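SsDNA-binding protein essential for mitochondrial genome maintenance (Saccharomyces cerevisiae, PDB 6CQK) binds single-stranded DNA cooperatively as a dimer of dimers, takes part in mitochondrial DNA replication and stimulates the PIF1 helicase. Local coordinates at the interface of chains A and B. Coordinates in Å, arbitrary orientation; residue numbers count along the deposited sequence, not the author numbering. Chains: chain A/B, SsDNA-binding protein essential for mitochondrial genome maintenance.

Contacts 1 and 2 are neighbours on one seam, where strand 3-12 of chain A pairs with strand 3-12 of chain B; the centres of their C-alpha atoms lie about 6 Å apart, and both use A:Val9, A:Ser34 and B:Phe3. The C-alpha centre of contact 3 lies about 17 Å from that of contact 1 and about 23 Å from that of contact 2, where strand 67-77 of one chain meets the start of strand 43-49 of the other. Contact 1 touches the same two elements with the chains exchanged. A two-fold axis repeats every contact, so the paired strands join two subunits, probably as the dimer that pairs up in the dimer-of-dimers DNA-binding mode.

Contact 1: the interface of chains A and B. Residues chain A 7-9, 34, 43, 45; chain B 3-5, 74.
B:Ser4 OG sits in a triangle of oxygens. It lies 2.7 Å from the phenol oxygen A:Tyr45 OH. The backbone carbonyl B:Ala74 O is 2.6 Å from B:Ser4 OG. A:Tyr45 OH is itself 3.0 Å from B:Ala74 O. Two hydroxyl hydrogens cannot fill all three sides: if the serine donates to the carbonyl, the phenol would donate to the serine; alternatively the phenol donates to the carbonyl and accepts from the serine. A chi1 of 59° puts B:Ser4 OG between its backbone N and carbonyl carbon, with CB resting near the CE2 rim of the tyrosine ring. A second shared acceptor is A:Val9 O. B:Phe3 N meets it at 2.9 Å in the carbonyl plane, on a lone pair, and A:Ser34 OG adds a bond at 3.2 Å, tilted out of that plane. In return A:Val9 N donates to B:Phe3 O at 2.8 Å, tilted from the carbonyl plane. This N also stands 4.2 Å above the B:Phe3 ring centre; the methyl A:Val9 CG2 lies on the same side, just outside the CE2-CZ rim. Beyond, A:Ser7 and B:Lys5 exchange two backbone bonds. The backbone bonds pair the two 3-12 strands antiparallel, carrying a sheet from one OB-fold subunit into the other.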
loop_
_atom_site.group_PDB
_atom_site.type_symbol
_atom_site.label_atom_id
_atom_site.label_comp_id
_atom_site.label_asym_id
_atom_site.label_seq_id
_atom_site.Cartn_x
_atom_site.Cartn_y
_atom_site.Cartn_z
ATOM N N SER A 7 0.858 -2.756 -5.631
ATOM C CA SER A 7 0.695 -1.363 -6.037
ATOM C C SER A 7 1.849 -1.085 -6.967
ATOM O O SER A 7 2.966 -1.434 -6.649
ATOM C CB SER A 7 0.738 -0.428 -4.830
ATOM O OG SER A 7 -0.071 -0.942 -3.776
ATOM N N ILE A 8 1.552 -0.492 -8.119
ATOM C CA ILE A 8 2.537 -0.189 -9.121
ATOM C C ILE A 8 2.446 1.256 -9.528
ATOM O O ILE A 8 1.373 1.795 -9.723
ATOM C CB ILE A 8 2.253 -1.016 -10.335
ATOM C CG1 ILE A 8 2.431 -2.494 -10.012
ATOM C CG2 ILE A 8 3.191 -0.638 -11.491
ATOM C CD1 ILE A 8 1.557 -3.358 -10.871
ATOM N N VAL A 9 3.583 1.906 -9.640
ATOM C CA VAL A 9 3.678 3.118 -10.411
ATOM C C VAL A 9 4.533 2.879 -11.619
ATOM O O VAL A 9 5.706 2.419 -11.508
ATOM C CB VAL A 9 4.277 4.271 -9.616
ATOM C CG1 VAL A 9 4.502 5.482 -10.523
ATOM C CG2 VAL A 9 3.304 4.682 -8.552
ATOM N N SER A 34 7.312 -0.627 -15.509
ATOM C CA SER A 34 7.697 0.076 -14.294
ATOM C C SER A 34 9.160 -0.138 -14.188
ATOM O O SER A 34 9.642 -1.264 -14.117
ATOM C CB SER A 34 7.010 -0.495 -13.064
ATOM O OG SER A 34 7.614 -0.125 -11.853
ATOM N N ASN A 43 10.333 -3.708 -15.243
ATOM C CA ASN A 43 9.398 -4.722 -14.874
ATOM C C ASN A 43 8.124 -4.508 -15.680
ATOM O O ASN A 43 7.489 -3.462 -15.550
ATOM C CB ASN A 43 9.135 -4.637 -13.377
ATOM C CG ASN A 43 10.402 -4.775 -12.579
ATOM O OD1 ASN A 43 11.008 -5.840 -12.586
ATOM N ND2 ASN A 43 10.804 -3.738 -11.890
ATOM N N TYR A 45 4.272 -5.701 -16.185
ATOM C CA TYR A 45 3.233 -6.351 -15.363
ATOM C C TYR A 45 1.975 -6.303 -16.159
ATOM O O TYR A 45 1.644 -5.228 -16.693
ATOM C CB TYR A 45 3.013 -5.599 -14.051
ATOM C CG TYR A 45 4.167 -5.672 -13.088
ATOM C CD1 TYR A 45 4.485 -6.864 -12.466
ATOM C CD2 TYR A 45 4.946 -4.534 -12.773
ATOM C CE1 TYR A 45 5.581 -6.940 -11.561
ATOM C CE2 TYR A 45 6.042 -4.610 -11.899
ATOM C CZ TYR A 45 6.362 -5.815 -11.299
ATOM O OH TYR A 45 7.368 -5.957 -10.385
ATOM N N PHE B 3 7.486 2.252 -9.164
ATOM C CA PHE B 3 7.636 1.161 -8.210
ATOM C C PHE B 3 6.627 0.025 -8.344
ATOM O O PHE B 3 5.687 0.104 -9.110
ATOM C CB PHE B 3 7.653 1.687 -6.755
ATOM C CG PHE B 3 6.324 2.175 -6.234
ATOM C CD1 PHE B 3 5.379 1.277 -5.737
ATOM C CD2 PHE B 3 6.044 3.535 -6.222
ATOM C CE1 PHE B 3 4.156 1.729 -5.354
ATOM C CE2 PHE B 3 4.840 3.998 -5.809
ATOM C CZ PHE B 3 3.886 3.092 -5.368
ATOM N N SER B 4 6.905 -1.068 -7.661
ATOM C CA SER B 4 6.016 -2.185 -7.731
ATOM C C SER B 4 6.187 -2.960 -6.477
ATOM O O SER B 4 7.114 -3.731 -6.358
ATOM C CB SER B 4 6.235 -3.053 -8.954
ATOM O OG SER B 4 7.548 -3.582 -9.041
ATOM N N LYS B 5 5.344 -2.665 -5.484
ATOM C CA LYS B 5 5.472 -3.345 -4.173
ATOM C C LYS B 5 4.311 -4.175 -3.977
ATOM O O LYS B 5 3.244 -3.891 -4.523
ATOM C CB LYS B 5 5.635 -2.403 -3.000
ATOM C CG LYS B 5 4.562 -1.365 -2.860
ATOM C CD LYS B 5 4.804 -0.404 -1.701
ATOM C CE LYS B 5 4.170 -1.022 -0.433
ATOM N NZ LYS B 5 4.649 -0.418 0.838
ATOM N N ALA B 74 8.722 -5.846 -5.517
ATOM C CA ALA B 74 8.542 -6.824 -6.574
ATOM C C ALA B 74 9.361 -6.448 -7.823
ATOM O O ALA B 74 9.352 -5.298 -8.248
ATOM C CB ALA B 74 7.074 -6.911 -6.921
#

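Contact 2: the interface of chains A and B. Residues chain A 9-11, 33-36, 67; chain B 2-3.
The N-terminal end of chain B, just ahead of strand 3-12, lies in a groove of chain A between strand 3-12 and the stretch that leaves strand 26-34. B:Asp2, its first modelled residue, fills that groove and hides 143 Å² of its surface there. The carboxylate is held from two directions. On one side B:Asp2 OD2 accepts from the backbone A:Gln35 N at 2.9 Å through its anti lone pair, away from the other oxygen. On the other, A:Arg11 makes a salt bridge with the tip of its guanidinium, NH2 standing 2.9 Å from B:Asp2 OD2. The same NH2 also donates to B:Asp2 OD1 at 3.0 Å, so one nitrogen straddles both oxygens. The two planes are turned 72° apart: OD1 lies in the guanidinium plane, at its edge, yet is itself approached from above the carboxylate plane. Bends at chi2 and at chi3 (-82°) fold the arginine chain back to bring this tip over the acid. The positive charge and the backbone N-H together may favour the ionised acid. Apolar groups also border the residue. A:Pro36 packs CB and CG against the backbone carbonyl B:Asp2 O, and A:Val9, with CG1 anti to its backbone N (chi1 174°), sets that methyl 4.0 Å from B:Asp2 CA. Further round, the methyl A:Leu67 CD1 lies 3.6 Å from B:Asp2 OD1.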
loop_
_atom_site.group_PDB
_atom_site.type_symbol
_atom_site.label_atom_id
_atom_site.label_comp_id
_atom_site.label_asym_id
_atom_site.label_seq_id
_atom_site.Cartn_x
_atom_site.Cartn_y
_atom_site.Cartn_z
ATOM N N VAL A 9 3.583 1.906 -9.640
ATOM C CA VAL A 9 3.678 3.118 -10.411
ATOM C C VAL A 9 4.533 2.879 -11.619
ATOM O O VAL A 9 5.706 2.419 -11.508
ATOM C CB VAL A 9 4.277 4.271 -9.616
ATOM C CG1 VAL A 9 4.502 5.482 -10.523
ATOM C CG2 VAL A 9 3.304 4.682 -8.552
ATOM N N GLY A 10 3.976 3.265 -12.753
ATOM C CA GLY A 10 4.625 2.999 -13.997
ATOM C C GLY A 10 3.881 3.531 -15.168
ATOM O O GLY A 10 2.886 4.241 -15.023
ATOM N N ARG A 11 4.360 3.196 -16.357
ATOM C CA ARG A 11 3.792 3.762 -17.554
ATOM C C ARG A 11 3.075 2.708 -18.331
ATOM O O ARG A 11 3.507 1.560 -18.383
ATOM C CB ARG A 11 4.878 4.414 -18.413
ATOM C CG ARG A 11 5.011 5.913 -18.149
ATOM C CD ARG A 11 6.386 6.423 -18.248
ATOM N NE ARG A 11 6.985 6.100 -16.952
ATOM C CZ ARG A 11 8.251 6.347 -16.652
ATOM N NH1 ARG A 11 9.069 6.939 -17.546
ATOM N NH2 ARG A 11 8.700 6.006 -15.458
ATOM N N ALA A 33 4.867 -0.815 -17.841
ATOM C CA ALA A 33 6.286 -0.871 -17.697
ATOM C C ALA A 33 6.658 -0.031 -16.507
ATOM O O ALA A 33 6.351 1.161 -16.495
ATOM C CB ALA A 33 6.958 -0.330 -18.940
ATOM N N SER A 34 7.312 -0.627 -15.509
ATOM C CA SER A 34 7.697 0.076 -14.294
ATOM C C SER A 34 9.160 -0.138 -14.188
ATOM O O SER A 34 9.642 -1.264 -14.117
ATOM C CB SER A 34 7.010 -0.495 -13.064
ATOM O OG SER A 34 7.614 -0.125 -11.853
ATOM N N GLN A 35 9.911 0.938 -14.260
ATOM C CA GLN A 35 11.341 0.850 -14.179
ATOM C C GLN A 35 11.822 1.840 -13.200
ATOM O O GLN A 35 12.055 2.971 -13.543
ATOM C CB GLN A 35 11.982 1.171 -15.498
ATOM C CG GLN A 35 13.459 0.983 -15.404
ATOM C CD GLN A 35 14.163 1.341 -16.650
ATOM O OE1 GLN A 35 13.641 2.046 -17.461
ATOM N NE2 GLN A 35 15.354 0.854 -16.804
ATOM N N PRO A 36 12.019 1.400 -11.973
ATOM C CA PRO A 36 12.447 2.184 -10.831
ATOM C C PRO A 36 13.859 2.693 -10.878
ATOM O O PRO A 36 14.164 3.586 -10.139
ATOM C CB PRO A 36 12.344 1.188 -9.694
ATOM C CG PRO A 36 11.487 0.110 -10.182
ATOM C CD PRO A 36 11.798 0.008 -11.607
ATOM N N LEU A 67 1.651 7.775 -17.125
ATOM C CA LEU A 67 2.066 7.450 -15.755
ATOM C C LEU A 67 0.821 7.218 -14.914
ATOM O O LEU A 67 -0.011 8.122 -14.787
ATOM C CB LEU A 67 2.895 8.567 -15.135
ATOM C CG LEU A 67 3.549 8.235 -13.811
ATOM C CD1 LEU A 67 4.548 7.120 -13.982
ATOM C CD2 LEU A 67 4.233 9.432 -13.181
ATOM N N ASP B 2 8.826 5.517 -9.884
ATOM C CA ASP B 2 8.254 4.195 -10.424
ATOM C C ASP B 2 8.517 3.047 -9.486
ATOM O O ASP B 2 9.678 2.826 -9.136
ATOM C CB ASP B 2 8.911 3.722 -11.723
ATOM C CG ASP B 2 8.171 4.079 -12.982
ATOM O OD1 ASP B 2 7.373 5.066 -12.984
ATOM O OD2 ASP B 2 8.508 3.423 -14.048
ATOM N N PHE B 3 7.486 2.252 -9.164
ATOM C CA PHE B 3 7.636 1.161 -8.210
ATOM C C PHE B 3 6.627 0.025 -8.344
ATOM O O PHE B 3 5.687 0.104 -9.110
ATOM C CB PHE B 3 7.653 1.687 -6.755
ATOM C CG PHE B 3 6.324 2.175 -6.234
ATOM C CD1 PHE B 3 5.379 1.277 -5.737
ATOM C CD2 PHE B 3 6.044 3.535 -6.222
ATOM C CE1 PHE B 3 4.156 1.729 -5.354
ATOM C CE2 PHE B 3 4.840 3.998 -5.809
ATOM C CZ PHE B 3 3.886 3.092 -5.368
#

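Contact 3: the interface of chains A and B. Residues chain A 74-77; chain B 41, 43.
The far end of strand 67-77 in chain A meets the beginning of strand 43-49 in chain B and B:Gln41 just before it. The touch is light, hiding 124 Å² in all, and works by packing of side-chain amides rather than by polar bonds. B:Asn43 reaches across with its CG anti to its own carbonyl carbon (chi1 -56°), laying the carboxamide alongside the backbone of A:Ala75 and A:Asn76. Its CG comes 4.0 Å from A:Ala75 CA, and ND2 lies 3.5 Å from the methyl A:Ala75 CB. That same ND2 is 3.3 Å from the backbone A:Asn76 N, whose N-H points towards it. As modelled, two donors face each other here and nothing can bond. At 2.80 Å the nitrogen and oxygen of an amide are hard to tell apart, and an amide turned over would offer A:Asn76 N an acceptor; that reading remains an inference. The second amide belongs to B:Gln41, which borders an unmodelled stretch; its orientation is equally uncertain. Its chain, with CG roughly anti to the backbone N and then bent at chi2 (77°), crosses the side chain of A:Tyr77 at about a right angle. The modelled amide nitrogen comes tip first to the edge of the phenol ring, in the ring plane, with ring and amide planes 42° apart. B:Gln41 NE2 lies 3.2 Å from A:Tyr77 CE1 and a little further from CD1.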
loop_
_atom_site.group_PDB
_atom_site.type_symbol
_atom_site.label_atom_id
_atom_site.label_comp_id
_atom_site.label_asym_id
_atom_site.label_seq_id
_atom_site.Cartn_x
_atom_site.Cartn_y
_atom_site.Cartn_z
ATOM N N ALA A 74 -3.422 -9.725 -6.516
ATOM C CA ALA A 74 -2.469 -10.660 -7.077
ATOM C C ALA A 74 -2.769 -12.112 -6.761
ATOM O O ALA A 74 -3.087 -12.430 -5.618
ATOM C CB ALA A 74 -1.062 -10.336 -6.570
ATOM N N ALA A 75 -2.624 -12.978 -7.763
ATOM C CA ALA A 75 -2.674 -14.436 -7.586
ATOM C C ALA A 75 -1.672 -15.124 -8.476
ATOM O O ALA A 75 -1.184 -14.525 -9.405
ATOM C CB ALA A 75 -4.035 -14.939 -7.950
ATOM N N ASN A 76 -1.379 -16.376 -8.168
ATOM C CA ASN A 76 -0.512 -17.203 -8.967
ATOM C C ASN A 76 -1.357 -18.271 -9.564
ATOM O O ASN A 76 -2.045 -18.920 -8.835
ATOM C CB ASN A 76 0.628 -17.770 -8.094
ATOM C CG ASN A 76 1.878 -16.852 -8.066
ATOM O OD1 ASN A 76 2.174 -16.065 -8.999
ATOM N ND2 ASN A 76 2.634 -16.967 -6.985
ATOM N N TYR A 77 -1.353 -18.413 -10.888
ATOM C CA TYR A 77 -2.037 -19.495 -11.606
ATOM C C TYR A 77 -1.118 -20.365 -12.480
ATOM O O TYR A 77 -0.345 -19.827 -13.279
ATOM C CB TYR A 77 -3.097 -18.901 -12.514
ATOM C CG TYR A 77 -4.168 -18.063 -11.834
ATOM C CD1 TYR A 77 -4.531 -18.234 -10.474
ATOM C CD2 TYR A 77 -4.857 -17.098 -12.575
ATOM C CE1 TYR A 77 -5.535 -17.460 -9.896
ATOM C CE2 TYR A 77 -5.860 -16.325 -11.999
ATOM C CZ TYR A 77 -6.192 -16.512 -10.655
ATOM O OH TYR A 77 -7.160 -15.728 -10.096
ATOM N N GLN B 41 -8.384 -21.813 -2.852
ATOM C CA GLN B 41 -7.349 -21.392 -3.777
ATOM C C GLN B 41 -6.293 -20.622 -2.973
ATOM O O GLN B 41 -6.617 -19.591 -2.356
ATOM C CB GLN B 41 -7.935 -20.526 -4.902
ATOM C CG GLN B 41 -6.947 -19.509 -5.535
ATOM C CD GLN B 41 -5.916 -20.096 -6.512
ATOM O OE1 GLN B 41 -5.663 -21.299 -6.577
ATOM N NE2 GLN B 41 -5.321 -19.222 -7.285
ATOM N N ASN B 43 -2.406 -18.970 -2.657
ATOM C CA ASN B 43 -1.318 -18.371 -3.396
ATOM C C ASN B 43 -0.044 -18.502 -2.600
ATOM O O ASN B 43 0.036 -18.010 -1.493
ATOM C CB ASN B 43 -1.691 -16.909 -3.685
ATOM C CG ASN B 43 -3.041 -16.819 -4.419
ATOM O OD1 ASN B 43 -4.048 -16.344 -3.891
ATOM N ND2 ASN B 43 -3.092 -17.396 -5.582
#